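Local coordinates for protein isomaltodextranase (Arthrobacter globiformis, PDB 5AWO) that hydrolyses alpha-1,6-glucosidic linkages of dextran, removing successive isomaltose units from the non-reducing chain ends, at residues S26-V30 / F31-G35; S390-T393 / E394-A397; P494-G498 / N499-D503; L567-W570 / D571-G574. One frame throughout, in Å; residues are numbered along the deposited sequence.

Contact 1. Residues S26-V30 / F31-G35; sequences SRNSV and FTRSG
The hydroxyl of Ser29, the N-cap of helix 30-34, accepts from the backbone of Phe31, a weak bond with OG and N 3.0 Å apart; OG sits between the backbone N and the carbonyl carbon (chi1 84°), which turns it to that amide. Two carbonyls of the same first turn take further backbone and hydroxyl donors. Ser29 O receives Arg33 N, and Val30 O is reached by both donors of Ser34: the hydroxyl, with OG 2.6 Å from O and tilted 22° from the carbonyl plane, and, more weakly, the amide. A water joins Ser29 N to Thr32 OG1. The cap lies at the active site, because OG also bonds to Asp262, the probable proton donor, whose OD1 forms a salt bridge with Arg27 NE as well.

A side-chain hydrogen bond joins Arg33 NH1 to a lone pair of Asn28 OD1 (2.9 Å), with the amide standing almost upright (85°) to the guanidinium. The other nitrogens of Arg33 reach Ala551 O and Glu549, tying the helix to the carbohydrate-binding module.

Round the Phe31 ring, Ser29 OG lies at the edge, in plane, 3.6 Å from CD2; the apolar contact is Val30 CG1, 4.2 Å from the same CD2 atom.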
# COMPACT_ATOMS: atom_id res chain seq x y z
N SER A 26 -10.00 2.49 -8.48
CA SER A 26 -9.43 2.27 -7.15
C SER A 26 -10.29 2.91 -6.07
O SER A 26 -11.05 3.85 -6.34
CB SER A 26 -8.01 2.81 -7.08
OG SER A 26 -7.98 4.23 -7.03
N ARG A 27 -10.18 2.39 -4.86
CA ARG A 27 -10.87 2.97 -3.72
C ARG A 27 -10.48 4.42 -3.49
O ARG A 27 -11.31 5.23 -3.07
CB ARG A 27 -10.60 2.14 -2.46
CG ARG A 27 -10.98 2.78 -1.14
CD ARG A 27 -10.82 1.77 -0.00
NE ARG A 27 -10.40 2.36 1.25
CZ ARG A 27 -11.20 2.78 2.22
NH1 ARG A 27 -10.68 3.27 3.31
NH2 ARG A 27 -12.54 2.73 2.10
N ASN A 28 -9.21 4.75 -3.74
CA ASN A 28 -8.80 6.15 -3.81
C ASN A 28 -9.10 6.92 -2.54
O ASN A 28 -9.56 8.09 -2.57
CB ASN A 28 -9.53 6.78 -5.03
CG ASN A 28 -9.06 8.17 -5.37
OD1 ASN A 28 -7.87 8.51 -5.36
ND2 ASN A 28 -10.03 9.01 -5.74
N SER A 29 -8.82 6.30 -1.40
CA SER A 29 -9.12 6.90 -0.10
C SER A 29 -8.04 7.90 0.33
O SER A 29 -6.95 7.94 -0.20
CB SER A 29 -9.24 5.83 0.97
OG SER A 29 -7.94 5.50 1.47
N VAL A 30 -8.37 8.68 1.37
CA VAL A 30 -7.42 9.60 1.96
C VAL A 30 -6.15 8.86 2.42
O VAL A 30 -5.07 9.44 2.44
CB VAL A 30 -8.10 10.40 3.11
CG1 VAL A 30 -8.59 9.50 4.23
CG2 VAL A 30 -7.21 11.52 3.60
N PHE A 31 -6.29 7.60 2.82
CA PHE A 31 -5.12 6.85 3.27
C PHE A 31 -4.10 6.64 2.16
O PHE A 31 -2.90 6.95 2.34
CB PHE A 31 -5.53 5.50 3.85
CG PHE A 31 -6.30 5.63 5.13
CD1 PHE A 31 -5.66 5.83 6.34
CD2 PHE A 31 -7.68 5.53 5.11
CE1 PHE A 31 -6.39 5.96 7.51
CE2 PHE A 31 -8.40 5.65 6.27
CZ PHE A 31 -7.76 5.87 7.47
N THR A 32 -4.51 6.13 1.02
CA THR A 32 -3.56 5.90 -0.04
C THR A 32 -3.14 7.19 -0.73
O THR A 32 -2.07 7.27 -1.33
CB THR A 32 -4.06 4.92 -1.10
OG1 THR A 32 -5.25 5.44 -1.70
CG2 THR A 32 -4.31 3.54 -0.50
N ARG A 33 -4.00 8.21 -0.70
CA ARG A 33 -3.64 9.49 -1.30
C ARG A 33 -2.67 10.32 -0.48
O ARG A 33 -1.95 11.15 -1.03
CB ARG A 33 -4.92 10.29 -1.56
CG ARG A 33 -5.84 9.64 -2.58
CD ARG A 33 -7.21 10.31 -2.64
NE ARG A 33 -7.11 11.71 -3.02
CZ ARG A 33 -7.02 12.14 -4.28
NH1 ARG A 33 -7.03 11.31 -5.31
NH2 ARG A 33 -6.88 13.43 -4.51
N SER A 34 -2.67 10.12 0.84
CA SER A 34 -1.92 10.99 1.75
C SER A 34 -0.47 10.56 1.98
O SER A 34 0.29 11.35 2.54
CB SER A 34 -2.60 11.12 3.12
OG SER A 34 -3.87 11.73 2.99
N GLY A 35 -0.09 9.37 1.55
CA GLY A 35 1.27 8.91 1.83
C GLY A 35 1.42 7.42 1.87
O GLY A 35 0.71 6.66 1.19
O HOH W 1 -7.43 3.73 -1.31

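Contact 2. Residues S390-T393 / E394-A397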
# COMPACT_ATOMS: atom_id res chain seq x y z
N SER A 390 12.41 -7.61 -15.72
CA SER A 390 11.77 -6.38 -16.14
C SER A 390 11.86 -5.27 -15.12
O SER A 390 11.59 -4.10 -15.43
CB SER A 390 10.30 -6.63 -16.45
OG SER A 390 9.57 -6.89 -15.25
N ARG A 391 12.22 -5.61 -13.87
CA ARG A 391 12.34 -4.65 -12.78
C ARG A 391 13.47 -5.11 -11.87
O ARG A 391 13.75 -6.30 -11.77
CB ARG A 391 11.02 -4.52 -11.99
CG ARG A 391 9.80 -4.23 -12.85
CD ARG A 391 8.51 -4.33 -12.06
NE ARG A 391 7.36 -4.34 -12.97
CZ ARG A 391 6.10 -4.49 -12.61
NH1 ARG A 391 5.78 -4.70 -11.34
NH2 ARG A 391 5.15 -4.44 -13.54
N ASP A 392 14.12 -4.13 -11.22
CA ASP A 392 15.30 -4.42 -10.38
C ASP A 392 14.89 -4.42 -8.91
O ASP A 392 14.65 -3.37 -8.34
CB ASP A 392 16.37 -3.38 -10.64
CG ASP A 392 17.72 -3.77 -10.10
OD1 ASP A 392 17.77 -4.54 -9.10
OD2 ASP A 392 18.75 -3.31 -10.65
N THR A 393 14.87 -5.61 -8.31
CA THR A 393 14.51 -5.75 -6.90
C THR A 393 15.47 -5.04 -5.95
O THR A 393 15.09 -4.80 -4.80
CB THR A 393 14.42 -7.22 -6.44
OG1 THR A 393 15.73 -7.83 -6.47
CG2 THR A 393 13.44 -8.02 -7.26
N GLU A 394 16.68 -4.68 -6.40
CA GLU A 394 17.74 -4.21 -5.54
C GLU A 394 18.02 -2.71 -5.61
O GLU A 394 18.89 -2.22 -4.92
CB GLU A 394 19.01 -4.99 -5.83
CG GLU A 394 18.91 -6.46 -5.45
CD GLU A 394 20.15 -7.20 -5.83
OE1 GLU A 394 20.49 -7.28 -7.04
OE2 GLU A 394 20.82 -7.73 -4.90
N ARG A 395 17.30 -1.98 -6.47
CA ARG A 395 17.47 -0.54 -6.57
C ARG A 395 16.11 0.12 -6.65
O ARG A 395 15.33 -0.15 -7.60
CB ARG A 395 18.30 -0.18 -7.81
CG ARG A 395 19.73 -0.71 -7.72
CD ARG A 395 20.60 -0.25 -8.89
NE ARG A 395 20.18 -0.94 -10.10
CZ ARG A 395 20.39 -0.52 -11.34
NH1 ARG A 395 21.04 0.61 -11.61
NH2 ARG A 395 19.96 -1.28 -12.34
N TRP A 396 15.84 0.99 -5.69
CA TRP A 396 14.51 1.61 -5.49
C TRP A 396 14.62 3.12 -5.41
O TRP A 396 15.59 3.64 -4.86
CB TRP A 396 13.90 1.10 -4.18
CG TRP A 396 13.37 -0.30 -4.28
CD1 TRP A 396 14.10 -1.45 -4.34
CD2 TRP A 396 12.00 -0.67 -4.38
NE1 TRP A 396 13.25 -2.52 -4.47
CE2 TRP A 396 11.96 -2.06 -4.52
CE3 TRP A 396 10.81 0.06 -4.39
CZ2 TRP A 396 10.75 -2.76 -4.65
CZ3 TRP A 396 9.62 -0.63 -4.52
CH2 TRP A 396 9.60 -2.02 -4.65
N ALA A 397 13.64 3.82 -5.96
CA ALA A 397 13.56 5.27 -5.78
C ALA A 397 12.12 5.72 -5.80
O ALA A 397 11.29 5.14 -6.50
CB ALA A 397 14.34 6.01 -6.86
O HOH W 2 18.82 -7.02 -9.14
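Asp392 OD2 is gripped by two nitrogens of one guanidinium: Arg395 NE at 2.8 Å and Arg395 NH2 at 2.9 Å. The guanidinium meets this oxygen side-on, holding it almost exactly in its own plane, whereas the carboxylate is turned 66° against it. NH2 lies on the anti lone pair of OD2, while NE comes from above the carboxylate plane. A bend at chi3 of Arg395 (-71°) swings the guanidinium back to the aspartate, and Arg395 NH1 donates to Thr421 O.

The other oxygen, Asp392 OD1, accepts from Glu394 N at 2.9 Å, on its anti side but well out of the carboxylate plane. With one carboxylate oxygen holding the backbone and the other holding Arg395, rotation of the group is likely to be restricted.

These bonds brace a type I beta turn, Asp392 to Arg395, at the corner between strands 391-392 and 395-399 of the alpha-galactosidase-type C-terminal beta domain. A water donates to both Asp392 OD1 and Glu394 OE1, bridging two carboxylates whose mutual repulsion is probably eased further by Lys420, the salt-bridge partner of Glu394.

Beyond the turn, Trp396 NE1 donates to Thr393 O at 2.9 Å. The oxygen sits at the ring edge, in the indole plane, but the N-H approaches from above the carbonyl plane. The indole itself packs against helices 295-302 and 326-339.

Contact 3. Residues P494-G498 / N499-D503; sequences PGYDG and NGFVD
Tyr496 and Phe501 both adopt the crowded first torsion, with CG between the backbone N and the carbonyl carbon (chi1 near 50° in both), and this brings their rings together across the loop. The two side chains cross at about a right angle. Their planes are inclined at 54° with centroids 5.7 Å apart, an oblique pairing in which Tyr496 CD2 touches Phe501 CD2 at 3.7 Å. Seen from Phe501, the tyrosine arrives at the ring edge, near its plane.

The chain folds back over one face of the Tyr496 ring. Gly500 CA lies 3.9 Å from the ring centroid, displaced toward the rim, a CH-pi contact. Gly500 N sits 3.4 Å from Tyr496 CD1, and Asn499 C comes to 3.5 Å from Tyr496 CE1. An alanine at Tyr496 is likely to open a gap over Gly500 and leave the CD2 edge of Phe501 without its aromatic neighbour. At Gly498 the backbone takes angles that would jam a side chain against the preceding carbonyl O, which calls for glycine.

The loop links strands 488-490 and 501-505, an antiparallel pair in the beta-sandwich of the carbohydrate-binding module. Phe501 packs edge-to-face on Trp573, Asp497 is bonded to Trp605 NE1, and Tyr496 rests against Asn604 of strand 601-609, the neighbour of strand 501-505 in the sheet.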
# COMPACT_ATOMS: atom_id res chain seq x y z
N PRO A 494 12.97 6.11 -28.44
CA PRO A 494 14.06 6.90 -27.80
C PRO A 494 13.78 8.40 -27.59
O PRO A 494 12.81 8.95 -28.13
CB PRO A 494 15.27 6.67 -28.73
CG PRO A 494 14.79 5.93 -29.93
CD PRO A 494 13.41 5.38 -29.64
N GLY A 495 14.62 9.06 -26.78
CA GLY A 495 14.54 10.51 -26.55
C GLY A 495 13.94 10.92 -25.22
O GLY A 495 13.94 12.10 -24.84
N TYR A 496 13.39 9.95 -24.50
CA TYR A 496 12.92 10.20 -23.14
C TYR A 496 14.10 10.55 -22.22
O TYR A 496 15.20 10.07 -22.41
CB TYR A 496 12.18 8.97 -22.60
CG TYR A 496 12.96 7.68 -22.70
CD1 TYR A 496 13.88 7.33 -21.73
CD2 TYR A 496 12.79 6.83 -23.77
CE1 TYR A 496 14.58 6.16 -21.81
CE2 TYR A 496 13.51 5.67 -23.90
CZ TYR A 496 14.42 5.32 -22.90
OH TYR A 496 15.12 4.16 -23.02
N ASP A 497 13.83 11.42 -21.25
CA ASP A 497 14.69 11.66 -20.09
C ASP A 497 14.50 10.52 -19.09
O ASP A 497 13.39 10.05 -18.88
CB ASP A 497 14.32 13.00 -19.43
CG ASP A 497 14.61 14.21 -20.34
OD1 ASP A 497 15.64 14.19 -21.05
OD2 ASP A 497 13.80 15.16 -20.32
N GLY A 498 15.59 10.05 -18.49
CA GLY A 498 15.51 8.97 -17.51
C GLY A 498 15.47 7.57 -18.10
O GLY A 498 16.01 7.33 -19.16
N ASN A 499 14.82 6.66 -17.38
CA ASN A 499 14.82 5.22 -17.72
C ASN A 499 13.67 4.85 -18.67
O ASN A 499 13.65 3.75 -19.19
CB ASN A 499 14.73 4.34 -16.43
CG ASN A 499 13.43 4.50 -15.68
OD1 ASN A 499 12.94 5.59 -15.50
ND2 ASN A 499 12.90 3.37 -15.12
N GLY A 500 12.73 5.78 -18.88
CA GLY A 500 11.56 5.53 -19.72
C GLY A 500 10.49 6.58 -19.54
O GLY A 500 10.77 7.73 -19.17
N PHE A 501 9.24 6.18 -19.76
CA PHE A 501 8.11 7.07 -19.75
C PHE A 501 6.85 6.28 -19.46
O PHE A 501 6.91 5.06 -19.29
CB PHE A 501 7.99 7.80 -21.12
CG PHE A 501 8.00 6.88 -22.30
CD1 PHE A 501 6.82 6.30 -22.79
CD2 PHE A 501 9.19 6.58 -22.92
CE1 PHE A 501 6.86 5.46 -23.89
CE2 PHE A 501 9.24 5.74 -24.01
CZ PHE A 501 8.06 5.16 -24.50
N VAL A 502 5.71 6.96 -19.43
CA VAL A 502 4.45 6.27 -19.25
C VAL A 502 3.68 6.20 -20.57
O VAL A 502 3.51 7.23 -21.22
CB VAL A 502 3.61 6.96 -18.17
CG1 VAL A 502 2.16 6.45 -18.17
CG2 VAL A 502 4.25 6.70 -16.81
N ASP A 503 3.25 5.00 -20.95
CA ASP A 503 2.36 4.81 -22.09
C ASP A 503 1.03 4.24 -21.63
O ASP A 503 0.71 4.28 -20.42
CB ASP A 503 3.04 3.98 -23.20
CG ASP A 503 3.18 2.52 -22.86
OD1 ASP A 503 2.86 2.16 -21.70
OD2 ASP A 503 3.62 1.75 -23.74

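Contact 4. Residues L567-W570 / D571-G574; sequences LATW and DTWG
A type I beta turn from Thr569 to Thr572 tips the surface loop that joins strands 555-564 and 574-582 in the beta-sandwich of the carbohydrate-binding module. Its closing bond runs from Thr572 N to Thr569 O at 3.1 Å, the donor standing above the carbonyl plane rather than on a lone pair, although the N-H points well at the oxygen (159°).

The two threonine side chains span the same turn. They cross at about a right angle, and their hydroxyls form a hydrogen bond, with Thr569 OG1 and Thr572 OG1 2.9 Å apart. Thr569 OG1 lies between the backbone N and the carbonyl carbon (chi1 69°), a position from which it can also accept a weak bond from Asp571 N. The methyl of Thr572 turns the other way, toward the leucine that precedes the turn: CG2 lies 4.0 Å from Leu567 CB. A valine in place of Thr572 would probably leave the Thr569 hydroxyl without its mate across the turn, with less to fix its rotation.

Leu567 packs on the backbone where the loop enters strand 574-582. Its CD1 branch reaches Gly574 N at 3.6 Å and lies equally near Thr572 O, while the leucine also packs on Tyr534 of strand 526-535. The Trp570 ring meets that of His493, the planes inclined at about 25°. A water donates to both Thr569 O, at 2.9 Å, and Thr572 O, at 2.7 Å.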
# COMPACT_ATOMS: atom_id res chain seq x y z
N LEU A 567 3.13 15.45 -33.33
CA LEU A 567 4.53 15.57 -33.71
C LEU A 567 4.85 14.47 -34.71
O LEU A 567 4.08 13.53 -34.87
CB LEU A 567 5.44 15.45 -32.46
CG LEU A 567 5.17 16.44 -31.32
CD1 LEU A 567 5.98 16.09 -30.07
CD2 LEU A 567 5.44 17.87 -31.72
N ALA A 568 6.00 14.57 -35.38
CA ALA A 568 6.26 13.76 -36.56
C ALA A 568 6.34 12.27 -36.29
O ALA A 568 5.84 11.46 -37.06
CB ALA A 568 7.55 14.23 -37.23
N THR A 569 7.01 11.91 -35.19
CA THR A 569 7.22 10.50 -34.91
C THR A 569 7.05 10.30 -33.41
O THR A 569 7.07 11.26 -32.65
CB THR A 569 8.64 10.05 -35.30
OG1 THR A 569 9.58 10.67 -34.42
CG2 THR A 569 8.98 10.44 -36.77
N TRP A 570 6.87 9.06 -33.02
CA TRP A 570 6.79 8.70 -31.60
C TRP A 570 8.12 8.92 -30.86
O TRP A 570 8.10 8.99 -29.63
CB TRP A 570 6.30 7.26 -31.44
CG TRP A 570 4.80 7.14 -31.63
CD1 TRP A 570 4.16 6.51 -32.67
CD2 TRP A 570 3.77 7.68 -30.79
NE1 TRP A 570 2.79 6.62 -32.51
CE2 TRP A 570 2.53 7.34 -31.38
CE3 TRP A 570 3.77 8.42 -29.60
CZ2 TRP A 570 1.31 7.71 -30.80
CZ3 TRP A 570 2.57 8.78 -29.03
CH2 TRP A 570 1.35 8.42 -29.63
N ASP A 571 9.23 9.06 -31.59
CA ASP A 571 10.56 9.44 -31.04
C ASP A 571 10.76 10.95 -30.83
O ASP A 571 11.81 11.38 -30.37
CB ASP A 571 11.70 9.02 -31.98
CG ASP A 571 11.82 7.53 -32.14
OD1 ASP A 571 11.01 6.79 -31.54
OD2 ASP A 571 12.73 7.11 -32.88
N THR A 572 9.77 11.75 -31.22
CA THR A 572 9.82 13.19 -31.01
C THR A 572 9.11 13.56 -29.72
O THR A 572 7.99 13.11 -29.49
CB THR A 572 9.14 13.93 -32.20
OG1 THR A 572 9.61 13.37 -33.43
CG2 THR A 572 9.45 15.40 -32.18
N TRP A 573 9.73 14.43 -28.92
CA TRP A 573 9.18 14.87 -27.65
C TRP A 573 8.97 16.38 -27.66
O TRP A 573 9.82 17.15 -28.16
CB TRP A 573 10.12 14.45 -26.49
CG TRP A 573 10.30 12.95 -26.44
CD1 TRP A 573 11.19 12.22 -27.14
CD2 TRP A 573 9.54 12.01 -25.66
NE1 TRP A 573 11.03 10.87 -26.87
CE2 TRP A 573 10.03 10.73 -25.95
CE3 TRP A 573 8.49 12.14 -24.75
CZ2 TRP A 573 9.50 9.57 -25.37
CZ3 TRP A 573 7.97 11.00 -24.18
CH2 TRP A 573 8.47 9.73 -24.49
N GLY A 574 7.84 16.81 -27.12
CA GLY A 574 7.57 18.23 -26.92
C GLY A 574 7.21 18.56 -25.49
O GLY A 574 7.07 17.66 -24.65
O HOH W 3 5.56 12.63 -30.58

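Contacts 3 and 4 adjoin within the carbohydrate-binding module, their centres about 12 Å apart: Pro494 O probably accepts a hydrogen bond from Trp573 NE1 (2.9 Å), and Pro494 CD packs on Asp571 OD1 at 3.4 Å. Contact 2, in the C-terminal beta domain, lies about 17 Å from contact 3 between centres, with nearest atoms about 8 Å apart; Asn499 bridges toward that domain through Tyr378 O. Contact 1 alone reaches the catalytic centre, where the side chain of Ser29 is about 3 Å from that of Asp262. Its centre is about 24 Å from contact 2 and 34 Å from contact 4, the most distant pair.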